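PDB 5ZVE: 389aa long hypothetical nucleolar protein from Pyrococcus horikoshii, which methylates C5 of cytosine 72 in several tRNAs, taking the methyl group from S-adenosyl-L-methionine. Local coordinates for residues A[71-76]-A[164-169]; A[89-94]-A[123-128]; A[193-198]-A[217-222]. All coordinates share one frame; numbering follows the deposited sequence.

Contact 1. Residues A[71-76]-A[164-169]; sequences LYFVRE and KLPSLS
Glu76 and Lys164 form a single antiparallel, hydrogen-bonded bridge, in which Glu76 N gives a nearly straight bond (169°) to Lys164 O at 3.0 Å. Lys164 N returns one to Glu76 O at 2.7 Å. From here the two backbones diverge: Phe73 CA and Pro166 CA are already 7.4 Å apart. A water in the widening fork donates to both Val74 O and Lys164 O, 2.7 Å from the latter. Beside the bridge the Glu76 and Lys164 side chains run in the same direction, Glu76 OE1 lying against Lys164 CB and CG. Farther along, Pro166 CG lies 4.1 Å from the centroid of the Phe73 ring and 30° off its normal, an off-centre CH-pi contact. Its nearest ring atom is Phe73 CG, at 3.6 Å from Pro166 CG. Phe73 and Leu168 reach tip to tip, Phe73 CE1 lying 3.9 Å from Leu168 CD1, and both side chains also touch Leu59. An alanine in place of Phe73 would probably leave Leu168 without this partner and open a gap beside the Pro166 ring. On the flank, Leu165 CD2 packs at 3.6 Å on Arg75 CB, while the guanidinium of Arg75 turns to Glu31 and Pro32 O. The loop 164-169 is thus fastened by polar backbone bonds to Glu76, just past strand 70-74, and by apolar packing to Phe73 in the strand.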
ATOM      1  N   LEU A  71       4.633 -12.990   6.093  1.00 17.90           N
ATOM      2  CA  LEU A  71       3.631 -14.031   5.875  1.00 19.20           C
ATOM      3  C   LEU A  71       2.661 -13.544   4.827  1.00 21.08           C
ATOM      4  O   LEU A  71       2.349 -12.356   4.785  1.00 20.06           O
ATOM      5  CB  LEU A  71       2.872 -14.374   7.158  1.00 19.20           C
ATOM      6  CG  LEU A  71       3.573 -15.196   8.240  1.00 21.10           C
ATOM      7  CD1 LEU A  71       2.710 -15.269   9.478  1.00 19.44           C
ATOM      8  CD2 LEU A  71       3.887 -16.578   7.729  1.00 19.19           C
ATOM      9  N   TYR A  72       2.168 -14.443   3.982  1.00 21.05           N
ATOM     10  CA  TYR A  72       1.190 -14.022   2.993  1.00 20.48           C
ATOM     11  C   TYR A  72       0.054 -15.022   2.834  1.00 23.90           C
ATOM     12  O   TYR A  72       0.191 -16.207   3.148  1.00 23.51           O
ATOM     13  CB  TYR A  72       1.872 -13.754   1.640  1.00 22.08           C
ATOM     14  CG  TYR A  72       2.405 -14.980   0.937  1.00 22.68           C
ATOM     15  CD1 TYR A  72       1.596 -15.715   0.079  1.00 22.91           C
ATOM     16  CD2 TYR A  72       3.722 -15.397   1.120  1.00 23.24           C
ATOM     17  CE1 TYR A  72       2.076 -16.837  -0.569  1.00 31.76           C
ATOM     18  CE2 TYR A  72       4.210 -16.522   0.475  1.00 25.32           C
ATOM     19  CZ  TYR A  72       3.380 -17.238  -0.367  1.00 27.00           C
ATOM     20  OH  TYR A  72       3.846 -18.357  -1.016  1.00 33.19           O
ATOM     21  N   PHE A  73      -1.077 -14.519   2.360  1.00 23.78           N
ATOM     22  CA  PHE A  73      -2.239 -15.348   2.102  1.00 19.87           C
ATOM     23  C   PHE A  73      -2.515 -15.361   0.612  1.00 19.77           C
ATOM     24  O   PHE A  73      -2.383 -14.337  -0.061  1.00 19.97           O
ATOM     25  CB  PHE A  73      -3.461 -14.836   2.866  1.00 23.22           C
ATOM     26  CG  PHE A  73      -3.240 -14.699   4.346  1.00 27.01           C
ATOM     27  CD1 PHE A  73      -2.658 -13.560   4.874  1.00 20.37           C
ATOM     28  CD2 PHE A  73      -3.610 -15.720   5.210  1.00 26.49           C
ATOM     29  CE1 PHE A  73      -2.452 -13.437   6.236  1.00 22.80           C
ATOM     30  CE2 PHE A  73      -3.409 -15.604   6.570  1.00 23.92           C
ATOM     31  CZ  PHE A  73      -2.826 -14.462   7.086  1.00 25.48           C
ATOM     32  N   VAL A  74      -2.864 -16.526   0.088  1.00 16.65           N
ATOM     33  CA  VAL A  74      -3.133 -16.636  -1.332  1.00 20.39           C
ATOM     34  C   VAL A  74      -4.544 -16.123  -1.608  1.00 21.22           C
ATOM     35  O   VAL A  74      -5.499 -16.473  -0.909  1.00 28.34           O
ATOM     36  CB  VAL A  74      -2.977 -18.083  -1.835  1.00 26.47           C
ATOM     37  CG1 VAL A  74      -3.321 -18.169  -3.311  1.00 25.15           C
ATOM     38  CG2 VAL A  74      -1.550 -18.571  -1.601  1.00 23.39           C
ATOM     39  N   ARG A  75      -4.665 -15.308  -2.645  1.00 24.41           N
ATOM     40  CA  ARG A  75      -5.933 -14.702  -3.020  1.00 23.18           C
ATOM     41  C   ARG A  75      -6.848 -15.713  -3.710  1.00 25.07           C
ATOM     42  O   ARG A  75      -6.378 -16.616  -4.396  1.00 25.38           O
ATOM     43  CB  ARG A  75      -5.667 -13.496  -3.923  1.00 23.55           C
ATOM     44  CG  ARG A  75      -6.894 -12.860  -4.529  1.00 26.90           C
ATOM     45  CD  ARG A  75      -6.902 -13.097  -6.025  1.00 24.52           C
ATOM     46  NE  ARG A  75      -6.365 -11.968  -6.763  1.00 21.31           N
ATOM     47  CZ  ARG A  75      -5.994 -12.013  -8.039  1.00 24.63           C
ATOM     48  NH1 ARG A  75      -6.081 -13.145  -8.721  1.00 16.82           N
ATOM     49  NH2 ARG A  75      -5.535 -10.918  -8.632  1.00 20.79           N
ATOM     50  N   GLU A  76      -8.154 -15.561  -3.515  1.00 27.21           N
ATOM     51  CA  GLU A  76      -9.136 -16.406  -4.184  1.00 24.29           C
ATOM     52  C   GLU A  76      -9.877 -15.606  -5.254  1.00 25.07           C
ATOM     53  O   GLU A  76     -10.246 -14.453  -5.034  1.00 28.09           O
ATOM     54  CB  GLU A  76     -10.127 -16.978  -3.167  1.00 29.73           C
ATOM     55  CG  GLU A  76      -9.475 -17.893  -2.134  1.00 31.06           C
ATOM     56  CD  GLU A  76     -10.436 -18.334  -1.043  1.00 36.88           C
ATOM     57  OE1 GLU A  76     -11.612 -17.919  -1.072  1.00 40.50           O
ATOM     58  OE2 GLU A  76     -10.006 -19.089  -0.144  1.00 44.71           O
ATOM     59  N   LYS A 164     -11.439 -12.805  -3.204  1.00 18.49           N
ATOM     60  CA  LYS A 164     -11.466 -12.968  -1.760  1.00 22.13           C
ATOM     61  C   LYS A 164     -10.073 -12.899  -1.142  1.00 24.46           C
ATOM     62  O   LYS A 164      -9.204 -13.711  -1.449  1.00 19.21           O
ATOM     63  CB  LYS A 164     -12.129 -14.294  -1.390  1.00 27.29           C
ATOM     64  CG  LYS A 164     -12.200 -14.563   0.101  1.00 30.54           C
ATOM     65  CD  LYS A 164     -12.834 -13.415   0.848  1.00 31.99           C
ATOM     66  CE  LYS A 164     -13.008 -13.753   2.321  1.00 41.35           C
ATOM     67  NZ  LYS A 164     -13.399 -12.550   3.112  1.00 57.85           N
ATOM     68  N   LEU A 165      -9.882 -11.907  -0.277  1.00 21.98           N
ATOM     69  CA  LEU A 165      -8.714 -11.813   0.584  1.00 25.41           C
ATOM     70  C   LEU A 165      -9.205 -11.945   2.017  1.00 29.46           C
ATOM     71  O   LEU A 165     -10.313 -11.523   2.327  1.00 24.24           O
ATOM     72  CB  LEU A 165      -7.975 -10.486   0.390  1.00 24.97           C
ATOM     73  CG  LEU A 165      -7.253 -10.229  -0.934  1.00 26.46           C
ATOM     74  CD1 LEU A 165      -6.592  -8.861  -0.922  1.00 26.34           C
ATOM     75  CD2 LEU A 165      -6.222 -11.305  -1.182  1.00 26.13           C
ATOM     76  N   PRO A 166      -8.394 -12.552   2.893  1.00 28.77           N
ATOM     77  CA  PRO A 166      -8.810 -12.701   4.292  1.00 30.07           C
ATOM     78  C   PRO A 166      -9.016 -11.352   4.976  1.00 30.10           C
ATOM     79  O   PRO A 166      -8.281 -10.409   4.692  1.00 29.66           O
ATOM     80  CB  PRO A 166      -7.641 -13.467   4.927  1.00 29.05           C
ATOM     81  CG  PRO A 166      -6.474 -13.157   4.053  1.00 27.99           C
ATOM     82  CD  PRO A 166      -7.033 -13.063   2.662  1.00 25.27           C
ATOM     83  N   SER A 167     -10.014 -11.263   5.849  1.00 34.06           N
ATOM     84  CA  SER A 167     -10.178 -10.089   6.702  1.00 37.00           C
ATOM     85  C   SER A 167      -9.485 -10.341   8.033  1.00 37.83           C
ATOM     86  O   SER A 167      -9.836 -11.277   8.753  1.00 43.11           O
ATOM     87  CB  SER A 167     -11.653  -9.771   6.922  1.00 34.00           C
ATOM     88  OG  SER A 167     -12.282 -10.834   7.608  1.00 47.15           O
ATOM     89  N   LEU A 168      -8.494  -9.518   8.353  1.00 38.79           N
ATOM     90  CA  LEU A 168      -7.667  -9.753   9.529  1.00 33.77           C
ATOM     91  C   LEU A 168      -7.889  -8.721  10.626  1.00 35.62           C
ATOM     92  O   LEU A 168      -7.438  -8.904  11.757  1.00 33.74           O
ATOM     93  CB  LEU A 168      -6.193  -9.765   9.132  1.00 32.85           C
ATOM     94  CG  LEU A 168      -5.859 -10.613   7.906  1.00 33.35           C
ATOM     95  CD1 LEU A 168      -4.447 -10.316   7.445  1.00 27.51           C
ATOM     96  CD2 LEU A 168      -6.023 -12.088   8.212  1.00 28.50           C
ATOM     97  N   SER A 169      -8.585  -7.641  10.287  1.00 33.57           N
ATOM     98  CA  SER A 169      -8.731  -6.508  11.196  1.00 37.62           C
ATOM     99  C   SER A 169      -9.543  -6.855  12.440  1.00 35.40           C
ATOM    100  O   SER A 169      -9.376  -6.234  13.488  1.00 43.53           O
ATOM    101  CB  SER A 169      -9.374  -5.324  10.471  1.00 31.76           C
ATOM    102  OG  SER A 169     -10.572  -5.716   9.822  1.00 48.67           O
TER
HETATM  103  O   HOH W   1      -7.877 -15.362   0.241  1.00 30.09           O

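Contact 2. Residues A[89-94]-A[123-128]; sequences PVVVAN and DEVQIR
The flat amide of Gln126 is touched from across the strands by Val90 CG2, which lies 3.8 Å from Gln126 CD and also meets Gln126 CG. The guanidinium of Arg128 has this amide at its edge, with Gln126 CD in its plane, on the sheet face that also carries Val90 and Val92. Two nitrogens of Arg128 grip one atom: NE lies 2.7 Å from Gln126 OE1 and NH2 lies 2.8 Å from the same oxygen. The approaches differ, NH2 coming in the carbonyl plane of the amide and NE from 48° above it. Gln126 CG stands between its backbone N and carbonyl carbon (chi1 67°), and the chain beyond is extended. Gln126 NE2 bonds to Leu88 O and Arg128 NH1 to Gly132 O, further partners that probably limit the rotation of both groups. Beneath these groups, strands 90-93 and 124-128 run parallel, their axes 4.7 Å apart and inclined by 30°, and they are adjacent in the mixed sheet of the PUA domain. Four backbone bonds join them, from Gln126 N to Pro89 O, Val91 N to Gln126 O, Arg128 N to Val91 O and Ala93 N to Arg128 O, the second measuring 2.8 Å. Val91 and Ile127 point to the other face; Val91 CG2 meets Val125 CG2 at 3.9 Å, and Ala93 CB meets Ile127 CG2 at 3.9 Å. Leu107 touches Val91, Ala93 and Ile127, and Val156 packs on Val125 and Ile127. At the start of the pair, Pro89 CD rests 3.4 Å from Glu124 O.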
ATOM      1  N   PRO A  89     -31.482  -8.330  -9.220  1.00 24.80           N
ATOM      2  CA  PRO A  89     -31.647  -6.901  -8.944  1.00 23.75           C
ATOM      3  C   PRO A  89     -30.316  -6.273  -8.515  1.00 23.29           C
ATOM      4  O   PRO A  89     -29.489  -6.946  -7.905  1.00 20.35           O
ATOM      5  CB  PRO A  89     -32.670  -6.875  -7.805  1.00 21.48           C
ATOM      6  CG  PRO A  89     -32.586  -8.219  -7.179  1.00 25.57           C
ATOM      7  CD  PRO A  89     -32.250  -9.172  -8.288  1.00 27.89           C
ATOM      8  N   VAL A  90     -30.124  -4.995  -8.819  1.00 21.88           N
ATOM      9  CA  VAL A  90     -28.832  -4.355  -8.606  1.00 21.16           C
ATOM     10  C   VAL A  90     -28.793  -3.551  -7.307  1.00 20.76           C
ATOM     11  O   VAL A  90     -29.704  -2.774  -7.018  1.00 23.00           O
ATOM     12  CB  VAL A  90     -28.474  -3.424  -9.791  1.00 21.66           C
ATOM     13  CG1 VAL A  90     -27.277  -2.532  -9.459  1.00 16.77           C
ATOM     14  CG2 VAL A  90     -28.220  -4.239 -11.053  1.00 18.86           C
ATOM     15  N   VAL A  91     -27.738  -3.764  -6.521  1.00 15.71           N
ATOM     16  CA  VAL A  91     -27.379  -2.838  -5.455  1.00 18.24           C
ATOM     17  C   VAL A  91     -26.148  -2.052  -5.894  1.00 20.25           C
ATOM     18  O   VAL A  91     -25.142  -2.634  -6.299  1.00 21.89           O
ATOM     19  CB  VAL A  91     -27.080  -3.550  -4.120  1.00 21.26           C
ATOM     20  CG1 VAL A  91     -26.670  -2.533  -3.067  1.00 21.21           C
ATOM     21  CG2 VAL A  91     -28.287  -4.340  -3.648  1.00 20.38           C
ATOM     22  N   VAL A  92     -26.235  -0.728  -5.832  1.00 23.06           N
ATOM     23  CA  VAL A  92     -25.106   0.118  -6.190  1.00 18.25           C
ATOM     24  C   VAL A  92     -24.366   0.550  -4.932  1.00 22.07           C
ATOM     25  O   VAL A  92     -24.927   1.234  -4.077  1.00 21.38           O
ATOM     26  CB  VAL A  92     -25.548   1.359  -6.982  1.00 22.82           C
ATOM     27  CG1 VAL A  92     -24.329   2.122  -7.486  1.00 22.28           C
ATOM     28  CG2 VAL A  92     -26.444   0.960  -8.144  1.00 17.10           C
ATOM     29  N   ALA A  93     -23.106   0.136  -4.821  1.00 20.33           N
ATOM     30  CA  ALA A  93     -22.260   0.524  -3.700  1.00 23.31           C
ATOM     31  C   ALA A  93     -21.468   1.758  -4.084  1.00 23.41           C
ATOM     32  O   ALA A  93     -21.118   1.925  -5.248  1.00 23.15           O
ATOM     33  CB  ALA A  93     -21.323  -0.617  -3.309  1.00 18.57           C
ATOM     34  N   ASN A  94     -21.197   2.633  -3.124  1.00 26.08           N
ATOM     35  CA  ASN A  94     -20.346   3.775  -3.419  1.00 26.43           C
ATOM     36  C   ASN A  94     -18.915   3.312  -3.679  1.00 26.71           C
ATOM     37  O   ASN A  94     -18.573   2.156  -3.423  1.00 26.90           O
ATOM     38  CB  ASN A  94     -20.405   4.829  -2.299  1.00 28.44           C
ATOM     39  CG  ASN A  94     -19.775   4.368  -0.987  1.00 27.82           C
ATOM     40  OD1 ASN A  94     -18.657   3.851  -0.950  1.00 29.95           O
ATOM     41  ND2 ASN A  94     -20.495   4.583   0.107  1.00 30.13           N
ATOM     42  N   ASP A 123     -33.249 -11.880  -0.637  1.00 27.26           N
ATOM     43  CA  ASP A 123     -33.104 -11.869  -2.090  1.00 24.79           C
ATOM     44  C   ASP A 123     -31.648 -11.974  -2.505  1.00 24.03           C
ATOM     45  O   ASP A 123     -30.764 -11.420  -1.856  1.00 24.76           O
ATOM     46  CB  ASP A 123     -33.701 -10.604  -2.705  1.00 27.86           C
ATOM     47  CG  ASP A 123     -35.213 -10.629  -2.746  1.00 34.18           C
ATOM     48  OD1 ASP A 123     -35.814 -11.660  -2.367  1.00 35.53           O
ATOM     49  OD2 ASP A 123     -35.797  -9.613  -3.182  1.00 35.06           O
ATOM     50  N   GLU A 124     -31.408 -12.689  -3.593  1.00 26.47           N
ATOM     51  CA  GLU A 124     -30.096 -12.706  -4.206  1.00 24.39           C
ATOM     52  C   GLU A 124     -29.924 -11.442  -5.049  1.00 24.31           C
ATOM     53  O   GLU A 124     -30.790 -11.103  -5.857  1.00 22.49           O
ATOM     54  CB  GLU A 124     -29.915 -13.960  -5.059  1.00 23.29           C
ATOM     55  CG  GLU A 124     -28.494 -14.174  -5.536  1.00 33.21           C
ATOM     56  CD  GLU A 124     -28.359 -15.360  -6.469  1.00 42.94           C
ATOM     57  OE1 GLU A 124     -29.244 -16.245  -6.446  1.00 46.98           O
ATOM     58  OE2 GLU A 124     -27.367 -15.401  -7.230  1.00 46.41           O
ATOM     59  N   VAL A 125     -28.811 -10.741  -4.846  1.00 22.35           N
ATOM     60  CA  VAL A 125     -28.566  -9.468  -5.521  1.00 20.64           C
ATOM     61  C   VAL A 125     -27.153  -9.390  -6.079  1.00 22.51           C
ATOM     62  O   VAL A 125     -26.247 -10.102  -5.635  1.00 19.64           O
ATOM     63  CB  VAL A 125     -28.787  -8.251  -4.582  1.00 17.06           C
ATOM     64  CG1 VAL A 125     -30.149  -8.309  -3.900  1.00 21.76           C
ATOM     65  CG2 VAL A 125     -27.668  -8.150  -3.560  1.00 16.33           C
ATOM     66  N   GLN A 126     -26.969  -8.512  -7.058  1.00 19.33           N
ATOM     67  CA  GLN A 126     -25.645  -8.248  -7.585  1.00 21.94           C
ATOM     68  C   GLN A 126     -25.220  -6.856  -7.148  1.00 22.49           C
ATOM     69  O   GLN A 126     -26.046  -5.948  -7.054  1.00 19.04           O
ATOM     70  CB  GLN A 126     -25.619  -8.380  -9.110  1.00 21.21           C
ATOM     71  CG  GLN A 126     -26.434  -7.327  -9.852  1.00 22.58           C
ATOM     72  CD  GLN A 126     -26.276  -7.435 -11.350  1.00 22.92           C
ATOM     73  OE1 GLN A 126     -25.189  -7.226 -11.886  1.00 23.99           O
ATOM     74  NE2 GLN A 126     -27.362  -7.769 -12.040  1.00 26.25           N
ATOM     75  N   ILE A 127     -23.938  -6.708  -6.836  1.00 20.06           N
ATOM     76  CA  ILE A 127     -23.419  -5.439  -6.360  1.00 19.41           C
ATOM     77  C   ILE A 127     -22.509  -4.807  -7.404  1.00 23.28           C
ATOM     78  O   ILE A 127     -21.539  -5.419  -7.860  1.00 20.20           O
ATOM     79  CB  ILE A 127     -22.646  -5.595  -5.044  1.00 18.01           C
ATOM     80  CG1 ILE A 127     -23.540  -6.236  -3.980  1.00 22.21           C
ATOM     81  CG2 ILE A 127     -22.119  -4.245  -4.570  1.00 17.66           C
ATOM     82  CD1 ILE A 127     -22.798  -6.648  -2.737  1.00 20.99           C
ATOM     83  N   ARG A 128     -22.835  -3.577  -7.775  1.00 15.79           N
ATOM     84  CA  ARG A 128     -22.031  -2.831  -8.730  1.00 21.26           C
ATOM     85  C   ARG A 128     -21.562  -1.508  -8.152  1.00 20.48           C
ATOM     86  O   ARG A 128     -22.228  -0.923  -7.299  1.00 18.59           O
ATOM     87  CB  ARG A 128     -22.820  -2.598 -10.015  1.00 24.98           C
ATOM     88  CG  ARG A 128     -22.694  -3.753 -10.986  1.00 28.59           C
ATOM     89  CD  ARG A 128     -23.734  -3.671 -12.063  1.00 25.36           C
ATOM     90  NE  ARG A 128     -24.002  -4.973 -12.666  1.00 31.38           N
ATOM     91  CZ  ARG A 128     -23.360  -5.446 -13.728  1.00 27.86           C
ATOM     92  NH1 ARG A 128     -22.413  -4.719 -14.304  1.00 25.97           N
ATOM     93  NH2 ARG A 128     -23.669  -6.637 -14.221  1.00 28.65           N
TER

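Contact 3. Residues A[193-198]-A[217-222]; sequences LEPKED and QLLENK
Glu197 and Lys222 make a salt bridge, Lys222 NZ lying 3.1 Å from Glu197 OE2 and meeting it from above the carboxylate plane, 40° out. Glu197 CG is anti to its backbone N (chi1 165°) and the chain continues extended. Lys222 CB already lies 3.6 Å from Glu197 CD, and bends at chi2, chi3 and chi4 curl the lysine so that NZ comes back to OE2. The other carboxylate oxygen is engaged through a water that donates to Glu197 OE1 and, at 2.9 Å, to Leu219 O, tying the acid to the backbone of the opposite segment as well. Inward of this polar pair the contact turns apolar. One methyl of Leu219, CD2, lies 3.5 Å from Lys196 C, and it also packs on Pro195 CB at 3.8 Å. The Pro195 ring is flanked further by Leu218, whose CD1 is 4.0 Å from Pro195 CG. Behind this layer, Ile201 of strand 201-203 touches both Pro195 and Leu219, and Ile215 touches Pro195. Lys222 is the last residue of a type I' turn from Leu219, closed by Lys222 N to Leu219 O, and Asn221 bonds through its side chain to Lys248 N and Gly246 O. Glu220, with positive phi, is the C-prime residue of a Schellman motif, with Asn221 N bonded to Ala216 O and a weak bond from Glu220 N to Gln217 O. It ends the helix whose first residues, Gly210 and Lys211, belong to the S-adenosyl-L-methionine-binding segment of this class I, Rossmann-like methyltransferase fold.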
ATOM      1  N   LEU A 193      16.979  -0.362   4.163  1.00 28.72           N
ATOM      2  CA  LEU A 193      17.497   0.778   4.909  1.00 24.77           C
ATOM      3  C   LEU A 193      18.567   0.352   5.911  1.00 28.74           C
ATOM      4  O   LEU A 193      19.464   1.132   6.241  1.00 26.32           O
ATOM      5  CB  LEU A 193      16.365   1.503   5.639  1.00 21.27           C
ATOM      6  CG  LEU A 193      16.789   2.782   6.367  1.00 27.42           C
ATOM      7  CD1 LEU A 193      17.363   3.798   5.388  1.00 27.25           C
ATOM      8  CD2 LEU A 193      15.632   3.392   7.143  1.00 22.40           C
ATOM      9  N   GLU A 194      18.468  -0.894   6.372  1.00 29.62           N
ATOM     10  CA  GLU A 194      19.381  -1.456   7.368  1.00 28.91           C
ATOM     11  C   GLU A 194      19.574  -0.542   8.579  1.00 29.09           C
ATOM     12  O   GLU A 194      20.693  -0.113   8.857  1.00 27.96           O
ATOM     13  CB  GLU A 194      20.745  -1.757   6.741  1.00 31.38           C
ATOM     14  CG  GLU A 194      20.715  -2.712   5.560  1.00 27.37           C
ATOM     15  CD  GLU A 194      22.112  -3.023   5.039  1.00 36.44           C
ATOM     16  OE1 GLU A 194      23.090  -2.792   5.780  1.00 46.98           O
ATOM     17  OE2 GLU A 194      22.235  -3.500   3.891  1.00 39.77           O
ATOM     18  N   PRO A 195      18.486  -0.235   9.300  1.00 31.30           N
ATOM     19  CA  PRO A 195      18.638   0.673  10.440  1.00 31.30           C
ATOM     20  C   PRO A 195      19.464   0.057  11.561  1.00 32.29           C
ATOM     21  O   PRO A 195      19.329  -1.131  11.839  1.00 32.62           O
ATOM     22  CB  PRO A 195      17.196   0.905  10.892  1.00 30.77           C
ATOM     23  CG  PRO A 195      16.485  -0.354  10.503  1.00 25.84           C
ATOM     24  CD  PRO A 195      17.121  -0.787   9.210  1.00 26.79           C
ATOM     25  N   LYS A 196      20.297   0.870  12.203  1.00 39.44           N
ATOM     26  CA  LYS A 196      21.098   0.420  13.335  1.00 37.78           C
ATOM     27  C   LYS A 196      20.690   1.209  14.572  1.00 39.95           C
ATOM     28  O   LYS A 196      20.301   2.374  14.467  1.00 38.21           O
ATOM     29  CB  LYS A 196      22.591   0.595  13.056  1.00 38.41           C
ATOM     30  CG  LYS A 196      23.069  -0.111  11.800  1.00 38.79           C
ATOM     31  CD  LYS A 196      22.959  -1.616  11.927  1.00 36.43           C
ATOM     32  CE  LYS A 196      22.996  -2.279  10.560  1.00 38.53           C
ATOM     33  NZ  LYS A 196      23.969  -1.625   9.644  1.00 44.34           N
ATOM     34  N   GLU A 197      20.763   0.566  15.733  1.00 40.22           N
ATOM     35  CA  GLU A 197      20.392   1.189  17.006  1.00 45.40           C
ATOM     36  C   GLU A 197      21.130   2.514  17.249  1.00 44.80           C
ATOM     37  O   GLU A 197      20.631   3.399  17.945  1.00 43.32           O
ATOM     38  CB  GLU A 197      20.651   0.203  18.152  1.00 44.99           C
ATOM     39  CG  GLU A 197      20.652   0.806  19.550  1.00 49.21           C
ATOM     40  CD  GLU A 197      20.958  -0.219  20.628  1.00 51.86           C
ATOM     41  OE1 GLU A 197      21.414  -1.331  20.284  1.00 52.85           O
ATOM     42  OE2 GLU A 197      20.738   0.086  21.820  1.00 57.40           O
ATOM     43  N   ASP A 198      22.303   2.657  16.639  1.00 43.59           N
ATOM     44  CA  ASP A 198      23.108   3.864  16.786  1.00 46.31           C
ATOM     45  C   ASP A 198      22.633   4.993  15.877  1.00 50.03           C
ATOM     46  O   ASP A 198      22.798   6.170  16.203  1.00 52.82           O
ATOM     47  CB  ASP A 198      24.578   3.562  16.493  1.00 49.36           C
ATOM     48  CG  ASP A 198      25.219   2.713  17.562  1.00 61.37           C
ATOM     49  OD1 ASP A 198      24.642   2.619  18.667  1.00 61.62           O
ATOM     50  OD2 ASP A 198      26.295   2.135  17.296  1.00 71.43           O
ATOM     51  N   GLN A 217      10.834  -2.501  15.048  1.00 29.59           N
ATOM     52  CA  GLN A 217      11.020  -3.902  15.427  1.00 28.67           C
ATOM     53  C   GLN A 217      12.381  -4.426  14.959  1.00 28.86           C
ATOM     54  O   GLN A 217      12.965  -5.295  15.602  1.00 28.40           O
ATOM     55  CB  GLN A 217       9.882  -4.780  14.890  1.00 26.87           C
ATOM     56  CG  GLN A 217       9.941  -5.125  13.415  1.00 23.66           C
ATOM     57  CD  GLN A 217       8.731  -5.939  12.969  1.00 28.61           C
ATOM     58  OE1 GLN A 217       7.586  -5.541  13.192  1.00 23.65           O
ATOM     59  NE2 GLN A 217       8.982  -7.093  12.353  1.00 27.12           N
ATOM     60  N   LEU A 218      12.890  -3.898  13.849  1.00 25.70           N
ATOM     61  CA  LEU A 218      14.246  -4.232  13.416  1.00 29.80           C
ATOM     62  C   LEU A 218      15.276  -3.709  14.414  1.00 30.60           C
ATOM     63  O   LEU A 218      16.343  -4.303  14.591  1.00 32.12           O
ATOM     64  CB  LEU A 218      14.543  -3.666  12.026  1.00 30.69           C
ATOM     65  CG  LEU A 218      13.746  -4.223  10.846  1.00 31.13           C
ATOM     66  CD1 LEU A 218      13.928  -3.321   9.631  1.00 26.41           C
ATOM     67  CD2 LEU A 218      14.166  -5.663  10.535  1.00 25.06           C
ATOM     68  N   LEU A 219      14.954  -2.588  15.054  1.00 33.10           N
ATOM     69  CA  LEU A 219      15.806  -2.017  16.094  1.00 34.69           C
ATOM     70  C   LEU A 219      15.566  -2.700  17.435  1.00 38.43           C
ATOM     71  O   LEU A 219      16.300  -2.471  18.397  1.00 36.65           O
ATOM     72  CB  LEU A 219      15.562  -0.511  16.225  1.00 35.28           C
ATOM     73  CG  LEU A 219      16.004   0.379  15.062  1.00 33.29           C
ATOM     74  CD1 LEU A 219      15.951   1.839  15.470  1.00 32.94           C
ATOM     75  CD2 LEU A 219      17.393   0.004  14.594  1.00 32.96           C
ATOM     76  N   GLU A 220      14.524  -3.527  17.479  1.00 35.13           N
ATOM     77  CA  GLU A 220      14.099  -4.220  18.691  1.00 34.53           C
ATOM     78  C   GLU A 220      13.780  -3.203  19.776  1.00 35.73           C
ATOM     79  O   GLU A 220      14.153  -3.365  20.935  1.00 38.11           O
ATOM     80  CB  GLU A 220      15.162  -5.219  19.152  1.00 36.60           C
ATOM     81  CG  GLU A 220      15.364  -6.364  18.167  1.00 36.47           C
ATOM     82  CD  GLU A 220      16.505  -7.283  18.556  1.00 43.03           C
ATOM     83  OE1 GLU A 220      17.421  -6.825  19.270  1.00 42.85           O
ATOM     84  OE2 GLU A 220      16.489  -8.462  18.142  1.00 45.63           O
ATOM     85  N   ASN A 221      13.071  -2.155  19.365  1.00 36.08           N
ATOM     86  CA  ASN A 221      12.635  -1.073  20.243  1.00 40.71           C
ATOM     87  C   ASN A 221      13.780  -0.311  20.912  1.00 37.16           C
ATOM     88  O   ASN A 221      13.566   0.387  21.901  1.00 37.14           O
ATOM     89  CB  ASN A 221      11.669  -1.612  21.306  1.00 34.95           C
ATOM     90  CG  ASN A 221      10.229  -1.247  21.012  1.00 33.26           C
ATOM     91  OD1 ASN A 221       9.963  -0.300  20.273  1.00 35.78           O
ATOM     92  ND2 ASN A 221       9.292  -1.993  21.588  1.00 33.77           N
ATOM     93  N   LYS A 222      14.990  -0.446  20.377  1.00 33.22           N
ATOM     94  CA  LYS A 222      16.119   0.347  20.857  1.00 41.47           C
ATOM     95  C   LYS A 222      16.309   1.598  19.995  1.00 43.75           C
ATOM     96  O   LYS A 222      15.741   1.705  18.911  1.00 39.17           O
ATOM     97  CB  LYS A 222      17.401  -0.487  20.862  1.00 43.41           C
ATOM     98  CG  LYS A 222      17.228  -1.886  21.433  1.00 46.46           C
ATOM     99  CD  LYS A 222      16.973  -1.862  22.932  1.00 46.09           C
ATOM    100  CE  LYS A 222      18.230  -1.476  23.692  1.00 47.35           C
ATOM    101  NZ  LYS A 222      19.397  -2.307  23.280  1.00 52.77           N
TER
HETATM  102  O   HOH W   2      19.174  -2.811  18.553  1.00 40.80           O

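How the contacts relate
Contacts 1 and 2 are partly buried, whereas contact 3 lies at the surface. They hold different elements: contact 1 ties a loop to strand 70-74 and the residues just after it, contact 2 pairs two strands of the PUA domain, and contact 3 joins a loop to a helix end in the methyltransferase domain. Backbone bonding falls accordingly, from four direct bonds in contact 2 to two in contact 1 and none in contact 3, where a salt bridge takes that place; bridging waters occur in contacts 1 and 3. Contact 2 falls in the chain between the segments of contact 1; the centres of contacts 2 and 3 lie about 48 Å apart.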